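Hypothetical protein (Geobacillus stearothermophilus, PDB 1U84) is of unknown function, a small all-helical member of the DUF1871 family with no activity established for it. Local coordinates at residues A[8-13]-A[40-45]; A[18-23]-A[68-73]. All coordinates share one frame; numbering follows the deposited sequence.

Contact 1: residues A[8-13]-A[40-45]; sequences QLNRLL and AVYETE
L13 meets V41 through methyl groups, with CD1 of L13 4.4 Å from CG1 of V41. This single loose carbon pair joins two buried side chains whose CA atoms, the nearest across the segments, are still 9.1 Å apart. L9 is peripheral: its CD2 methyl lies 4.1 Å from the hydroxyl oxygen OH of Y42.

The polar part is built on Y42 and N10. With CG opposite its own carbonyl carbon (chi1 -77°), Y42 carries its hydroxyl across to the N10 amide, whose CG is 3.4 Å from Y42 OH. The amide comes in at the hydroxyl-bearing edge of the ring, its plane turned 90° from the ring plane, so the two groups meet end against edge without stacking.

Behind the tyrosine the helix gives way to a turn, held by E43 N bonding to A40 O at 2.9 Å. K82 ties down this turn, binding V41 O and forming a salt bridge with E45. Through L13 on V41, and N10 and L13 on L38, helix 8-20 rests against the C-terminal part of helix 31-41, with Y42 just past its end; L81 of helix 68-85 touches L9 and L13, and L50 of helix 47-62 touches V41.

Contact 2: residues A[18-23]-A[68-73]; sequences GAWDPF and FPHCLK
W20 and H70 lie side by side as a strongly offset aromatic pair: the indole five-membered ring and the imidazole have centroids 4.8 Å apart and planes inclined by 22°, so they slide past each other with little overlap. The nearest atoms are W20 CZ2 and H70 CD2, at a tight 3.2 Å. At the outer rim of the indole, C71 SG is 4.1 Å from W20 CH2 and stands 78° off the normal of the six-membered ring, which makes it an edge contact.

Two waters stitch the pair together. The first accepts from W20 NE1 at 2.8 Å, in the indole plane, and donates to H70 O at 2.9 Å; it also sits over the centre of the imidazole. The second, in the plane of the imidazole, is 2.7 Å from H70 NE2 and donates to W20 O at 2.8 Å.

With CG opposite its backbone N (chi1 -167°), W20 extends toward helix 68-85. P22 CG covers the rim of one indole face, and Y58 packs edge-to-face with the tryptophan. Next after W20, D21 leaves the helix with positive phi, and its carboxylate accepts bonds from Y30 OH and the backbone N of L25 and G26.

This is a cysteine sulfur-aromatic contact beside a water-bridged aromatic pair, joining the C-terminal end of helix 8-20 to the first turns of helix 68-85 in a four-helix, all-alpha fold.

How the contacts relate
Both contacts draw on helix 8-20, and they lie on opposite sides of the chain's centre, their own centres 16 Å apart. Each is partly buried and of similar size (161 and 170 Å²): contact 1 runs from buried L13 and V41 to exposed Y42, contact 2 from buried C71 through partly exposed W20 to exposed H70. Their chemistry differs. Contact 1 has a buried methyl pair, L13 with V41, and, at its margin, a more exposed tyrosine meeting the N10 amide. Contact 2 is aromatic and sulfur-bearing, with water filling the polar links. The segments alternate along the chain, and helix 8-20 meets helix 31-41 near its start and helix 68-85 at its end.

Contact 1: residues A[8-13]-A[40-45]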
ATOM      1  N   GLN A   8      11.003   0.308  12.433  1.00 19.39           N
ATOM      2  CA  GLN A   8      10.124  -0.818  12.783  1.00 18.28           C
ATOM      3  C   GLN A   8       8.731  -0.686  12.147  1.00 16.43           C
ATOM      4  O   GLN A   8       8.244  -1.641  11.507  1.00 14.81           O
ATOM      5  CB  GLN A   8      10.038  -0.957  14.311  1.00 19.95           C
ATOM      6  CG  GLN A   8       9.582   0.315  15.025  1.00 24.84           C
ATOM      7  CD  GLN A   8      10.446   0.693  16.213  1.00 29.07           C
ATOM      8  OE1 GLN A   8      11.676   0.688  16.129  1.00 32.57           O
ATOM      9  NE2 GLN A   8       9.804   1.058  17.313  1.00 31.70           N
ATOM     10  N   LEU A   9       8.107   0.483  12.308  1.00 14.39           N
ATOM     11  CA  LEU A   9       6.811   0.743  11.678  1.00 13.77           C
ATOM     12  C   LEU A   9       6.915   0.595  10.155  1.00 11.74           C
ATOM     13  O   LEU A   9       6.104  -0.066   9.531  1.00 12.12           O
ATOM     14  CB  LEU A   9       6.266   2.133  12.027  1.00 13.71           C
ATOM     15  CG  LEU A   9       4.909   2.453  11.393  1.00 15.55           C
ATOM     16  CD1 LEU A   9       3.854   1.472  11.860  1.00 15.63           C
ATOM     17  CD2 LEU A   9       4.509   3.905  11.667  1.00 15.43           C
ATOM     18  N   ASN A  10       7.926   1.211   9.560  1.00 10.74           N
ATOM     19  CA  ASN A  10       8.051   1.099   8.115  1.00  9.11           C
ATOM     20  C   ASN A  10       8.225  -0.324   7.632  1.00  9.22           C
ATOM     21  O   ASN A  10       7.626  -0.696   6.630  1.00  9.59           O
ATOM     22  CB  ASN A  10       9.169   2.014   7.603  1.00  9.47           C
ATOM     23  CG  ASN A  10       8.797   3.489   7.737  1.00  9.28           C
ATOM     24  OD1 ASN A  10       7.619   3.819   7.844  1.00 11.05           O
ATOM     25  ND2 ASN A  10       9.801   4.361   7.791  1.00 11.94           N
ATOM     26  N   ARG A  11       9.023  -1.117   8.338  1.00 10.81           N
ATOM     27  CA  ARG A  11       9.213  -2.513   7.903  1.00 11.95           C
ATOM     28  C   ARG A  11       7.875  -3.252   7.922  1.00 12.08           C
ATOM     29  O   ARG A  11       7.576  -4.046   7.005  1.00 10.78           O
ATOM     30  CB  ARG A  11      10.290  -3.239   8.737  1.00 12.53           C
ATOM     31  CG  ARG A  11      11.705  -2.785   8.408  1.00 15.34           C
ATOM     32  CD  ARG A  11      12.768  -3.678   9.101  1.00 17.06           C
ATOM     33  NE  ARG A  11      12.554  -3.836  10.540  1.00 22.94           N
ATOM     34  CZ  ARG A  11      13.097  -3.064  11.483  1.00 25.72           C
ATOM     35  NH1 ARG A  11      13.897  -2.052  11.153  1.00 24.60           N
ATOM     36  NH2 ARG A  11      12.835  -3.305  12.771  1.00 28.16           N
ATOM     37  N   LEU A  12       7.077  -2.991   8.959  1.00 11.74           N
ATOM     38  CA  LEU A  12       5.762  -3.634   9.091  1.00 11.58           C
ATOM     39  C   LEU A  12       4.826  -3.199   7.964  1.00 10.79           C
ATOM     40  O   LEU A  12       4.167  -4.030   7.316  1.00 10.21           O
ATOM     41  CB  LEU A  12       5.150  -3.316  10.454  1.00 12.41           C
ATOM     42  CG  LEU A  12       3.978  -4.184  10.873  1.00 16.90           C
ATOM     43  CD1 LEU A  12       4.320  -5.675  10.724  1.00 18.32           C
ATOM     44  CD2 LEU A  12       3.661  -3.824  12.305  1.00 18.09           C
ATOM     45  N   LEU A  13       4.784  -1.894   7.703  1.00  9.59           N
ATOM     46  CA  LEU A  13       4.014  -1.401   6.575  1.00  8.23           C
ATOM     47  C   LEU A  13       4.447  -2.056   5.256  1.00  7.58           C
ATOM     48  O   LEU A  13       3.615  -2.498   4.475  1.00  8.34           O
ATOM     49  CB  LEU A  13       4.121   0.130   6.427  1.00  8.89           C
ATOM     50  CG  LEU A  13       3.450   0.919   7.546  1.00  8.92           C
ATOM     51  CD1 LEU A  13       3.991   2.321   7.540  1.00  9.61           C
ATOM     52  CD2 LEU A  13       1.924   0.925   7.374  1.00  9.85           C
ATOM     53  N   ALA A  40       3.639   7.262  -0.146  1.00 11.92           N
ATOM     54  CA  ALA A  40       2.281   7.866  -0.222  1.00 10.02           C
ATOM     55  C   ALA A  40       1.652   7.858   1.185  1.00  9.39           C
ATOM     56  O   ALA A  40       0.849   8.728   1.503  1.00  8.70           O
ATOM     57  CB  ALA A  40       1.410   7.062  -1.156  1.00  9.83           C
ATOM     58  N   VAL A  41       1.901   6.791   1.950  1.00  7.49           N
ATOM     59  CA  VAL A  41       1.402   6.692   3.351  1.00  8.79           C
ATOM     60  C   VAL A  41       1.786   7.937   4.176  1.00  9.36           C
ATOM     61  O   VAL A  41       1.012   8.396   5.020  1.00  9.81           O
ATOM     62  CB  VAL A  41       1.860   5.375   4.089  1.00  7.65           C
ATOM     63  CG1 VAL A  41       1.567   5.422   5.634  1.00  8.55           C
ATOM     64  CG2 VAL A  41       1.166   4.154   3.446  1.00 10.05           C
ATOM     65  N   TYR A  42       2.993   8.444   3.947  1.00 10.23           N
ATOM     66  CA  TYR A  42       3.442   9.613   4.694  1.00 12.37           C
ATOM     67  C   TYR A  42       2.945  10.928   4.114  1.00 13.20           C
ATOM     68  O   TYR A  42       3.236  12.013   4.665  1.00 14.51           O
ATOM     69  CB  TYR A  42       4.961   9.604   4.833  1.00 13.30           C
ATOM     70  CG  TYR A  42       5.400   8.624   5.882  1.00 11.90           C
ATOM     71  CD1 TYR A  42       5.262   8.915   7.239  1.00 11.35           C
ATOM     72  CD2 TYR A  42       5.904   7.385   5.519  1.00 10.84           C
ATOM     73  CE1 TYR A  42       5.648   8.015   8.209  1.00 14.76           C
ATOM     74  CE2 TYR A  42       6.309   6.466   6.470  1.00 12.65           C
ATOM     75  CZ  TYR A  42       6.186   6.789   7.824  1.00 14.16           C
ATOM     76  OH  TYR A  42       6.564   5.857   8.766  1.00 15.06           O
ATOM     77  N   GLU A  43       2.171  10.855   3.040  1.00 12.99           N
ATOM     78  CA  GLU A  43       1.720  12.085   2.367  1.00 12.46           C
ATOM     79  C   GLU A  43       0.278  12.437   2.636  1.00 12.40           C
ATOM     80  O   GLU A  43      -0.195  13.503   2.197  1.00 12.93           O
ATOM     81  CB  GLU A  43       2.002  11.998   0.864  1.00 13.93           C
ATOM     82  CG  GLU A  43       3.497  12.032   0.574  1.00 16.67           C
ATOM     83  CD  GLU A  43       3.838  11.696  -0.871  1.00 22.40           C
ATOM     84  OE1 GLU A  43       2.920  11.296  -1.628  1.00 22.97           O
ATOM     85  OE2 GLU A  43       5.036  11.817  -1.231  1.00 24.20           O
ATOM     86  N   THR A  44      -0.416  11.557   3.352  1.00 11.10           N
ATOM     87  CA  THR A  44      -1.834  11.737   3.653  1.00 10.98           C
ATOM     88  C   THR A  44      -2.260  11.078   4.958  1.00 11.11           C
ATOM     89  O   THR A  44      -1.526  10.236   5.509  1.00 11.93           O
ATOM     90  CB  THR A  44      -2.674  11.199   2.486  1.00 10.72           C
ATOM     91  OG1 THR A  44      -4.034  11.657   2.607  1.00 11.16           O
ATOM     92  CG2 THR A  44      -2.609   9.644   2.401  1.00 12.69           C
ATOM     93  N   GLU A  45      -3.434  11.455   5.457  1.00 10.92           N
ATOM     94  CA  GLU A  45      -4.102  10.692   6.526  1.00 11.40           C
ATOM     95  C   GLU A  45      -5.447  10.135   6.043  1.00 10.29           C
ATOM     96  O   GLU A  45      -6.207   9.570   6.829  1.00 12.00           O
ATOM     97  CB  GLU A  45      -4.364  11.583   7.751  1.00 12.22           C
ATOM     98  CG  GLU A  45      -3.177  12.409   8.286  1.00 14.24           C
ATOM     99  CD  GLU A  45      -1.973  11.605   8.747  1.00 21.42           C
ATOM    100  OE1 GLU A  45      -2.121  10.430   9.121  1.00 21.07           O
ATOM    101  OE2 GLU A  45      -0.859  12.187   8.744  1.00 25.16           O
TER

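Contact 2: residues A[18-23]-A[68-73]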
ATOM      1  N   GLY A  18       3.524  -5.792   0.718  1.00  8.85           N
ATOM      2  CA  GLY A  18       3.975  -6.949  -0.097  1.00 10.21           C
ATOM      3  C   GLY A  18       2.974  -8.085   0.031  1.00 11.30           C
ATOM      4  O   GLY A  18       2.555  -8.723  -0.979  1.00 11.65           O
ATOM      5  N   ALA A  19       2.565  -8.328   1.277  1.00 10.79           N
ATOM      6  CA  ALA A  19       1.644  -9.436   1.573  1.00 12.49           C
ATOM      7  C   ALA A  19       0.276  -9.313   0.925  1.00 11.93           C
ATOM      8  O   ALA A  19      -0.397 -10.341   0.667  1.00 13.86           O
ATOM      9  CB  ALA A  19       1.513  -9.648   3.069  1.00 13.81           C
ATOM     10  N   TRP A  20      -0.144  -8.085   0.633  1.00 11.39           N
ATOM     11  CA  TRP A  20      -1.381  -7.818  -0.105  1.00 10.54           C
ATOM     12  C   TRP A  20      -1.485  -8.702  -1.367  1.00 11.28           C
ATOM     13  O   TRP A  20      -2.539  -9.304  -1.642  1.00 11.89           O
ATOM     14  CB  TRP A  20      -1.435  -6.342  -0.489  1.00 11.19           C
ATOM     15  CG  TRP A  20      -2.755  -5.852  -0.968  1.00 10.10           C
ATOM     16  CD1 TRP A  20      -4.000  -6.100  -0.420  1.00 12.35           C
ATOM     17  CD2 TRP A  20      -2.959  -4.963  -2.043  1.00  9.51           C
ATOM     18  NE1 TRP A  20      -4.964  -5.426  -1.118  1.00  9.37           N
ATOM     19  CE2 TRP A  20      -4.351  -4.692  -2.112  1.00 10.51           C
ATOM     20  CE3 TRP A  20      -2.092  -4.320  -2.950  1.00  8.51           C
ATOM     21  CZ2 TRP A  20      -4.888  -3.850  -3.081  1.00 10.12           C
ATOM     22  CZ3 TRP A  20      -2.632  -3.476  -3.911  1.00 10.69           C
ATOM     23  CH2 TRP A  20      -4.023  -3.236  -3.961  1.00 12.20           C
ATOM     24  N   ASP A  21      -0.366  -8.806  -2.088  1.00 10.40           N
ATOM     25  CA  ASP A  21      -0.206  -9.764  -3.202  1.00 11.26           C
ATOM     26  C   ASP A  21      -1.480  -9.901  -4.069  1.00 11.29           C
ATOM     27  O   ASP A  21      -2.065 -11.004  -4.192  1.00 12.02           O
ATOM     28  CB  ASP A  21       0.296 -11.126  -2.680  1.00 11.94           C
ATOM     29  CG  ASP A  21       0.742 -12.063  -3.806  1.00 13.27           C
ATOM     30  OD1 ASP A  21       0.827 -11.617  -4.980  1.00 12.07           O
ATOM     31  OD2 ASP A  21       0.999 -13.256  -3.508  1.00 16.82           O
ATOM     32  N   PRO A  22      -1.922  -8.805  -4.695  1.00 11.18           N
ATOM     33  CA  PRO A  22      -3.172  -8.798  -5.464  1.00 12.08           C
ATOM     34  C   PRO A  22      -3.163  -9.703  -6.683  1.00 13.04           C
ATOM     35  O   PRO A  22      -4.228 -10.088  -7.150  1.00 14.49           O
ATOM     36  CB  PRO A  22      -3.297  -7.351  -5.923  1.00 13.56           C
ATOM     37  CG  PRO A  22      -1.876  -6.836  -5.901  1.00 10.84           C
ATOM     38  CD  PRO A  22      -1.290  -7.465  -4.693  1.00  9.89           C
ATOM     39  N   PHE A  23      -1.980 -10.073  -7.171  1.00 12.29           N
ATOM     40  CA  PHE A  23      -1.937 -10.889  -8.394  1.00 12.44           C
ATOM     41  C   PHE A  23      -1.365 -12.294  -8.164  1.00 11.88           C
ATOM     42  O   PHE A  23      -1.055 -13.014  -9.122  1.00 12.02           O
ATOM     43  CB  PHE A  23      -1.195 -10.122  -9.493  1.00 12.58           C
ATOM     44  CG  PHE A  23      -1.870  -8.840  -9.875  1.00 12.16           C
ATOM     45  CD1 PHE A  23      -3.197  -8.847 -10.317  1.00 15.15           C
ATOM     46  CD2 PHE A  23      -1.205  -7.621  -9.753  1.00 11.56           C
ATOM     47  CE1 PHE A  23      -3.846  -7.644 -10.669  1.00 16.84           C
ATOM     48  CE2 PHE A  23      -1.846  -6.410 -10.087  1.00 12.95           C
ATOM     49  CZ  PHE A  23      -3.174  -6.434 -10.529  1.00 14.37           C
ATOM     50  N   PHE A  68     -11.009  -0.130  -7.158  1.00 11.00           N
ATOM     51  CA  PHE A  68     -10.848   0.861  -6.107  1.00 11.26           C
ATOM     52  C   PHE A  68     -11.155   0.326  -4.702  1.00 10.44           C
ATOM     53  O   PHE A  68     -10.380   0.591  -3.773  1.00  9.13           O
ATOM     54  CB  PHE A  68     -11.634   2.154  -6.399  1.00 11.72           C
ATOM     55  CG  PHE A  68     -11.319   3.275  -5.438  1.00 12.22           C
ATOM     56  CD1 PHE A  68     -10.250   4.116  -5.680  1.00 16.32           C
ATOM     57  CD2 PHE A  68     -12.082   3.444  -4.269  1.00 14.79           C
ATOM     58  CE1 PHE A  68      -9.939   5.155  -4.787  1.00 16.43           C
ATOM     59  CE2 PHE A  68     -11.779   4.465  -3.375  1.00 13.78           C
ATOM     60  CZ  PHE A  68     -10.702   5.319  -3.642  1.00 14.13           C
ATOM     61  N   PRO A  69     -12.302  -0.351  -4.494  1.00  9.83           N
ATOM     62  CA  PRO A  69     -12.588  -0.799  -3.110  1.00 10.54           C
ATOM     63  C   PRO A  69     -11.543  -1.772  -2.536  1.00 10.42           C
ATOM     64  O   PRO A  69     -11.340  -1.793  -1.332  1.00 11.51           O
ATOM     65  CB  PRO A  69     -13.958  -1.461  -3.225  1.00 11.60           C
ATOM     66  CG  PRO A  69     -14.597  -0.787  -4.496  1.00  9.71           C
ATOM     67  CD  PRO A  69     -13.407  -0.667  -5.422  1.00 10.29           C
ATOM     68  N   HIS A  70     -10.893  -2.563  -3.392  1.00 10.52           N
ATOM     69  CA  HIS A  70      -9.778  -3.412  -2.937  1.00 10.01           C
ATOM     70  C   HIS A  70      -8.606  -2.515  -2.454  1.00  9.06           C
ATOM     71  O   HIS A  70      -8.055  -2.771  -1.394  1.00  7.88           O
ATOM     72  CB  HIS A  70      -9.317  -4.372  -4.049  1.00 11.51           C
ATOM     73  CG  HIS A  70      -8.574  -5.558  -3.534  1.00 14.77           C
ATOM     74  ND1 HIS A  70      -9.188  -6.552  -2.808  1.00 17.48           N
ATOM     75  CD2 HIS A  70      -7.279  -5.929  -3.663  1.00 16.27           C
ATOM     76  CE1 HIS A  70      -8.301  -7.479  -2.497  1.00 16.71           C
ATOM     77  NE2 HIS A  70      -7.133  -7.116  -2.988  1.00 14.66           N
ATOM     78  N   CYS A  71      -8.223  -1.521  -3.263  1.00  8.90           N
ATOM     79  CA  CYS A  71      -7.233  -0.497  -2.848  1.00  8.34           C
ATOM     80  C   CYS A  71      -7.632   0.179  -1.530  1.00  9.81           C
ATOM     81  O   CYS A  71      -6.782   0.393  -0.664  1.00  8.98           O
ATOM     82  CB  CYS A  71      -7.047   0.533  -3.938  1.00 10.05           C
ATOM     83  SG  CYS A  71      -6.423  -0.240  -5.484  1.00 10.82           S
ATOM     84  N   LEU A  72      -8.915   0.521  -1.392  1.00  9.49           N
ATOM     85  CA  LEU A  72      -9.377   1.232  -0.194  1.00  9.81           C
ATOM     86  C   LEU A  72      -9.226   0.412   1.093  1.00  9.85           C
ATOM     87  O   LEU A  72      -8.839   0.980   2.112  1.00 10.20           O
ATOM     88  CB  LEU A  72     -10.827   1.712  -0.384  1.00 10.19           C
ATOM     89  CG  LEU A  72     -11.414   2.597   0.698  1.00 10.49           C
ATOM     90  CD1 LEU A  72     -10.642   3.896   0.847  1.00 12.66           C
ATOM     91  CD2 LEU A  72     -12.858   2.860   0.313  1.00 11.24           C
ATOM     92  N   LYS A  73      -9.506  -0.904   1.061  1.00  9.72           N
ATOM     93  CA  LYS A  73      -9.292  -1.741   2.243  1.00 10.86           C
ATOM     94  C   LYS A  73      -7.831  -1.711   2.654  1.00 10.08           C
ATOM     95  O   LYS A  73      -7.508  -1.546   3.835  1.00 10.02           O
ATOM     96  CB  LYS A  73      -9.768  -3.187   2.040  1.00 10.96           C
ATOM     97  CG  LYS A  73     -11.255  -3.360   2.197  1.00 13.23           C
ATOM     98  CD  LYS A  73     -11.632  -4.820   1.905  1.00 13.99           C
ATOM     99  CE  LYS A  73     -13.155  -4.970   1.807  1.00 13.49           C
ATOM    100  NZ  LYS A  73     -13.482  -6.427   1.624  1.00 13.34           N
TER
HETATM  101  O   HOH W   1      -7.502  -5.306  -0.042  1.00 14.67           O
HETATM  102  O   HOH W   2      -5.201  -8.910  -2.567  1.00 20.17           O